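Local coordinates for peroxisomal fatty acid beta-oxidation multifunctional protein MFP2 (PDB 2WTB) that hydrates long-chain enoyl-CoA and oxidises 3-hydroxyacyl-CoA of varied chain length with NAD in peroxisomal fatty acid beta-oxidation during seed germination, at residues M510-C515 and P617-L622; R524-F529 and K625-M630. All blocks are in the same frame, centred on the assembly; numbering follows the deposited sequence.

Contact 1 (M510-C515 and P617-L622)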
# COMPACT_ATOMS: atom_id res chain seq x y z
N MET A 510 -26.55 3.75 10.64
CA MET A 510 -27.60 3.27 11.53
C MET A 510 -28.72 4.29 11.73
O MET A 510 -29.88 3.91 11.90
CB MET A 510 -27.01 2.85 12.88
CG MET A 510 -26.20 1.57 12.80
SD MET A 510 -25.93 0.79 14.40
CE MET A 510 -25.00 -0.65 13.92
N PHE A 511 -28.38 5.57 11.71
CA PHE A 511 -29.40 6.62 11.80
C PHE A 511 -30.32 6.56 10.58
O PHE A 511 -31.53 6.75 10.70
CB PHE A 511 -28.77 8.01 11.91
CG PHE A 511 -29.74 9.13 11.67
CD1 PHE A 511 -29.79 9.78 10.45
CD2 PHE A 511 -30.62 9.52 12.67
CE1 PHE A 511 -30.70 10.81 10.23
CE2 PHE A 511 -31.52 10.55 12.46
CZ PHE A 511 -31.56 11.20 11.24
N LEU A 512 -29.73 6.29 9.42
CA LEU A 512 -30.49 6.16 8.19
C LEU A 512 -31.43 4.96 8.28
O LEU A 512 -32.57 5.02 7.82
CB LEU A 512 -29.56 6.00 6.99
CG LEU A 512 -28.72 7.22 6.61
CD1 LEU A 512 -27.71 6.86 5.53
CD2 LEU A 512 -29.60 8.37 6.17
N VAL A 513 -30.94 3.88 8.87
CA VAL A 513 -31.74 2.66 9.04
C VAL A 513 -32.94 2.91 9.94
O VAL A 513 -34.06 2.52 9.61
CB VAL A 513 -30.89 1.50 9.59
CG1 VAL A 513 -31.76 0.52 10.36
CG2 VAL A 513 -30.17 0.79 8.45
N GLU A 514 -32.70 3.55 11.08
CA GLU A 514 -33.79 3.88 11.99
C GLU A 514 -34.79 4.80 11.31
O GLU A 514 -35.93 4.94 11.77
CB GLU A 514 -33.25 4.52 13.28
CG GLU A 514 -32.51 3.55 14.19
CD GLU A 514 -32.52 3.99 15.64
OE1 GLU A 514 -33.39 4.81 16.01
OE2 GLU A 514 -31.67 3.51 16.41
N CYS A 515 -34.36 5.42 10.22
CA CYS A 515 -35.23 6.32 9.46
C CYS A 515 -35.95 5.59 8.32
O CYS A 515 -36.73 6.20 7.59
CB CYS A 515 -34.43 7.50 8.92
SG CYS A 515 -33.97 8.70 10.19
N PRO A 617 -38.52 9.40 8.01
CA PRO A 617 -38.62 10.30 6.86
C PRO A 617 -38.51 9.56 5.53
O PRO A 617 -38.74 8.35 5.47
CB PRO A 617 -37.40 11.22 7.03
CG PRO A 617 -36.88 10.96 8.42
CD PRO A 617 -37.24 9.54 8.71
N LYS A 618 -38.15 10.29 4.47
CA LYS A 618 -37.94 9.69 3.16
C LYS A 618 -36.46 9.37 2.95
O LYS A 618 -35.95 9.45 1.83
CB LYS A 618 -38.44 10.63 2.06
N LEU A 619 -35.78 9.01 4.03
CA LEU A 619 -34.40 8.57 3.95
C LEU A 619 -34.37 7.14 3.44
O LEU A 619 -33.31 6.59 3.15
CB LEU A 619 -33.71 8.68 5.32
CG LEU A 619 -33.14 10.05 5.68
CD1 LEU A 619 -34.15 11.15 5.40
CD2 LEU A 619 -32.70 10.09 7.13
N ALA A 620 -35.55 6.54 3.35
CA ALA A 620 -35.72 5.24 2.72
C ALA A 620 -36.09 5.45 1.26
O ALA A 620 -37.04 6.17 0.95
CB ALA A 620 -36.80 4.45 3.43
N ASN A 621 -35.33 4.83 0.37
CA ASN A 621 -35.51 5.04 -1.06
C ASN A 621 -34.48 6.03 -1.59
O ASN A 621 -34.61 6.55 -2.70
N LEU A 622 -33.46 6.29 -0.78
CA LEU A 622 -32.38 7.18 -1.17
C LEU A 622 -31.55 6.56 -2.29
O LEU A 622 -31.51 5.34 -2.44
CB LEU A 622 -31.49 7.51 0.03
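Apolar contacts made by Leu619 account for most of the meeting between residues 510-515 and 617-622. Its CB points at the helix end; chi1 (-84°) sets CG beside the backbone N, and chi2 then directs CD2 in among three side chains. CD2 lies 3.7 Å from Leu512 CD2, where the two leucines cross at about a right angle. The same methyl reaches Phe511 CE1 at 3.8 Å, approaching the ring obliquely. It also lies 3.6 Å from Cys515 SG, so one branch touches all three. Phe511 and Leu512 get there by the ends of their side chains; the phenylalanine has CG anti to the backbone N (chi1 166°).

The fold context is all-helical: residues 510-514 end helix 498-514, in the region of the 3-hydroxyacyl-CoA dehydrogenase C-terminal domain family, and 617-622 belong to the irregular link that leads into helix 624-644. Tyr694 of helix 680-694 touches both Phe511 and Leu619, which places a third element of the fold against the same cluster.

Sulfur and proline contacts form a second group. Cys515 CB packs 3.5 Å from Pro617 CD at the point where the two backbones come nearest. With SG anti to the carbonyl carbon (chi1 -73°), the sulfur lies 3.6 Å above the plane of the Phe511 ring, displaced toward its rim.

Backbone hydrogen bonds hold the end of 510-515: Glu514 N donates to Met510 O at 3.0 Å, and Cys515 N makes weak bonds to Phe511 O and Leu512 O; the Glu514 carboxylate is hydrogen-bonded to Tyr563 and Ser565.

Contact 2 (R524-F529 and K625-M630)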
# COMPACT_ATOMS: atom_id res chain seq x y z
N ARG A 524 -24.61 -2.58 -0.04
CA ARG A 524 -24.37 -2.82 -1.45
C ARG A 524 -23.88 -1.55 -2.16
O ARG A 524 -22.99 -1.60 -3.00
CB ARG A 524 -25.62 -3.36 -2.14
N ALA A 525 -24.48 -0.42 -1.81
CA ALA A 525 -24.11 0.85 -2.42
C ALA A 525 -22.67 1.21 -2.09
O ALA A 525 -21.95 1.76 -2.92
CB ALA A 525 -25.05 1.95 -1.95
N ILE A 526 -22.26 0.88 -0.87
CA ILE A 526 -20.96 1.28 -0.35
C ILE A 526 -19.87 0.25 -0.65
O ILE A 526 -18.70 0.60 -0.81
CB ILE A 526 -21.03 1.57 1.16
CG1 ILE A 526 -21.95 2.77 1.42
CG2 ILE A 526 -19.65 1.82 1.73
CD1 ILE A 526 -22.17 3.07 2.88
N SER A 527 -20.25 -1.02 -0.75
CA SER A 527 -19.31 -2.07 -1.12
C SER A 527 -18.93 -1.93 -2.58
O SER A 527 -17.86 -2.38 -3.00
CB SER A 527 -19.90 -3.46 -0.85
OG SER A 527 -20.02 -3.70 0.54
N LYS A 528 -19.81 -1.31 -3.35
CA LYS A 528 -19.56 -1.07 -4.77
C LYS A 528 -18.80 0.23 -4.94
O LYS A 528 -18.07 0.42 -5.91
CB LYS A 528 -20.88 -1.02 -5.55
CG LYS A 528 -20.71 -0.85 -7.05
CD LYS A 528 -22.01 -1.11 -7.79
CE LYS A 528 -23.10 -0.15 -7.34
NZ LYS A 528 -24.39 -0.41 -8.05
N PHE A 529 -18.98 1.13 -3.97
CA PHE A 529 -18.27 2.41 -3.97
C PHE A 529 -16.76 2.20 -3.98
O PHE A 529 -16.02 3.03 -4.50
CB PHE A 529 -18.69 3.25 -2.76
CG PHE A 529 -17.89 4.50 -2.58
CD1 PHE A 529 -17.92 5.50 -3.54
CD2 PHE A 529 -17.11 4.69 -1.45
CE1 PHE A 529 -17.18 6.66 -3.37
CE2 PHE A 529 -16.38 5.85 -1.28
CZ PHE A 529 -16.41 6.84 -2.24
N LYS A 625 -25.86 7.24 -4.59
CA LYS A 625 -25.02 8.42 -4.43
C LYS A 625 -25.30 9.09 -3.08
O LYS A 625 -24.38 9.50 -2.37
CB LYS A 625 -25.27 9.42 -5.56
CG LYS A 625 -24.54 10.74 -5.39
CD LYS A 625 -24.85 11.72 -6.51
CE LYS A 625 -24.06 13.00 -6.35
NZ LYS A 625 -24.36 14.00 -7.41
N ASP A 626 -26.59 9.17 -2.73
CA ASP A 626 -27.01 9.80 -1.49
C ASP A 626 -26.60 9.00 -0.26
O ASP A 626 -26.15 9.56 0.74
CB ASP A 626 -28.53 10.03 -1.49
CG ASP A 626 -28.96 11.06 -2.52
OD1 ASP A 626 -28.09 11.81 -3.00
OD2 ASP A 626 -30.17 11.11 -2.84
N ILE A 627 -26.76 7.68 -0.33
CA ILE A 627 -26.31 6.81 0.75
C ILE A 627 -24.84 7.07 1.04
O ILE A 627 -24.46 7.37 2.17
CB ILE A 627 -26.48 5.32 0.40
CG1 ILE A 627 -27.95 4.91 0.49
CG2 ILE A 627 -25.65 4.46 1.34
CD1 ILE A 627 -28.19 3.45 0.15
N ILE A 628 -24.03 6.97 -0.00
CA ILE A 628 -22.60 7.23 0.11
C ILE A 628 -22.35 8.64 0.65
O ILE A 628 -21.57 8.82 1.59
CB ILE A 628 -21.90 7.06 -1.25
CG1 ILE A 628 -21.92 5.60 -1.68
CG2 ILE A 628 -20.47 7.57 -1.18
CD1 ILE A 628 -21.47 5.37 -3.11
N GLU A 629 -23.02 9.63 0.07
CA GLU A 629 -22.79 11.02 0.44
C GLU A 629 -23.15 11.33 1.89
O GLU A 629 -22.50 12.15 2.53
CB GLU A 629 -23.50 11.97 -0.51
CG GLU A 629 -22.82 12.10 -1.87
CD GLU A 629 -23.22 13.36 -2.61
OE1 GLU A 629 -24.18 14.03 -2.18
OE2 GLU A 629 -22.57 13.68 -3.63
N MET A 630 -24.19 10.68 2.40
CA MET A 630 -24.63 10.92 3.78
C MET A 630 -23.82 10.09 4.77
O MET A 630 -23.86 10.34 5.98
CB MET A 630 -26.12 10.61 3.93
CG MET A 630 -27.04 11.49 3.09
SD MET A 630 -28.77 11.36 3.57
CE MET A 630 -28.75 12.18 5.16
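Helix 624-644 packs across helix 519-529, the latter in the region of the 3-hydroxyacyl-CoA dehydrogenase C-terminal domain family; the axes of segments 524-529 and 625-630 pass 9.1 Å apart at a signed crossing angle of -79°, close to perpendicular. Just ahead of Lys625, Glu624 forms a salt bridge with Lys528 beside this crossing. Ile627 is the first residue of 625-630 to pack substantially: its CD1 lies 4.1 Å from Ala525 CB, while CG2, anti to the backbone N, meets CG1 and CD1 of Ile526. Ile628 follows, at the closest backbone approach, its CA 6.2 Å from Ile526 CA. The two isoleucines slide past each other in opposite directions, CG1 against CG1. Ile628 CD1 runs on to 3.5 Å from Phe529 CB and 3.6 Å from Ala525 O. The ring of Phe529, which meets Trp674 edge-to-face, receives a CH-pi contact from Ile628 CG2, 4.0 Å from the centroid and 10° off the ring normal. An alanine here removes CD1 and the methyl over the Phe529 ring, and would probably loosen the packing in the middle of the crossing. Glu629 turns to another neighbour, its OE1 hydrogen-bonded to Tyr682 OH.

In the fold
Following the chain from the N terminus, helix 498-514 enters contact 1 with its end. Helix 519-529 follows directly and supplies the first half of contact 2. About a hundred residues beyond Cys515, the link 617-622 returns to close contact 1, and helix 624-644 then closes contact 2. Because the segments alternate along the chain, the two loops cross. Both second halves come in the same order as their partners, so two successive helices are joined to a later loop and the helix it leads into. The centres are 13 Å apart, and Leu512 CD2 packs 4.0 Å from Met630 CE, so the two contacts touch through Leu512 and Met630.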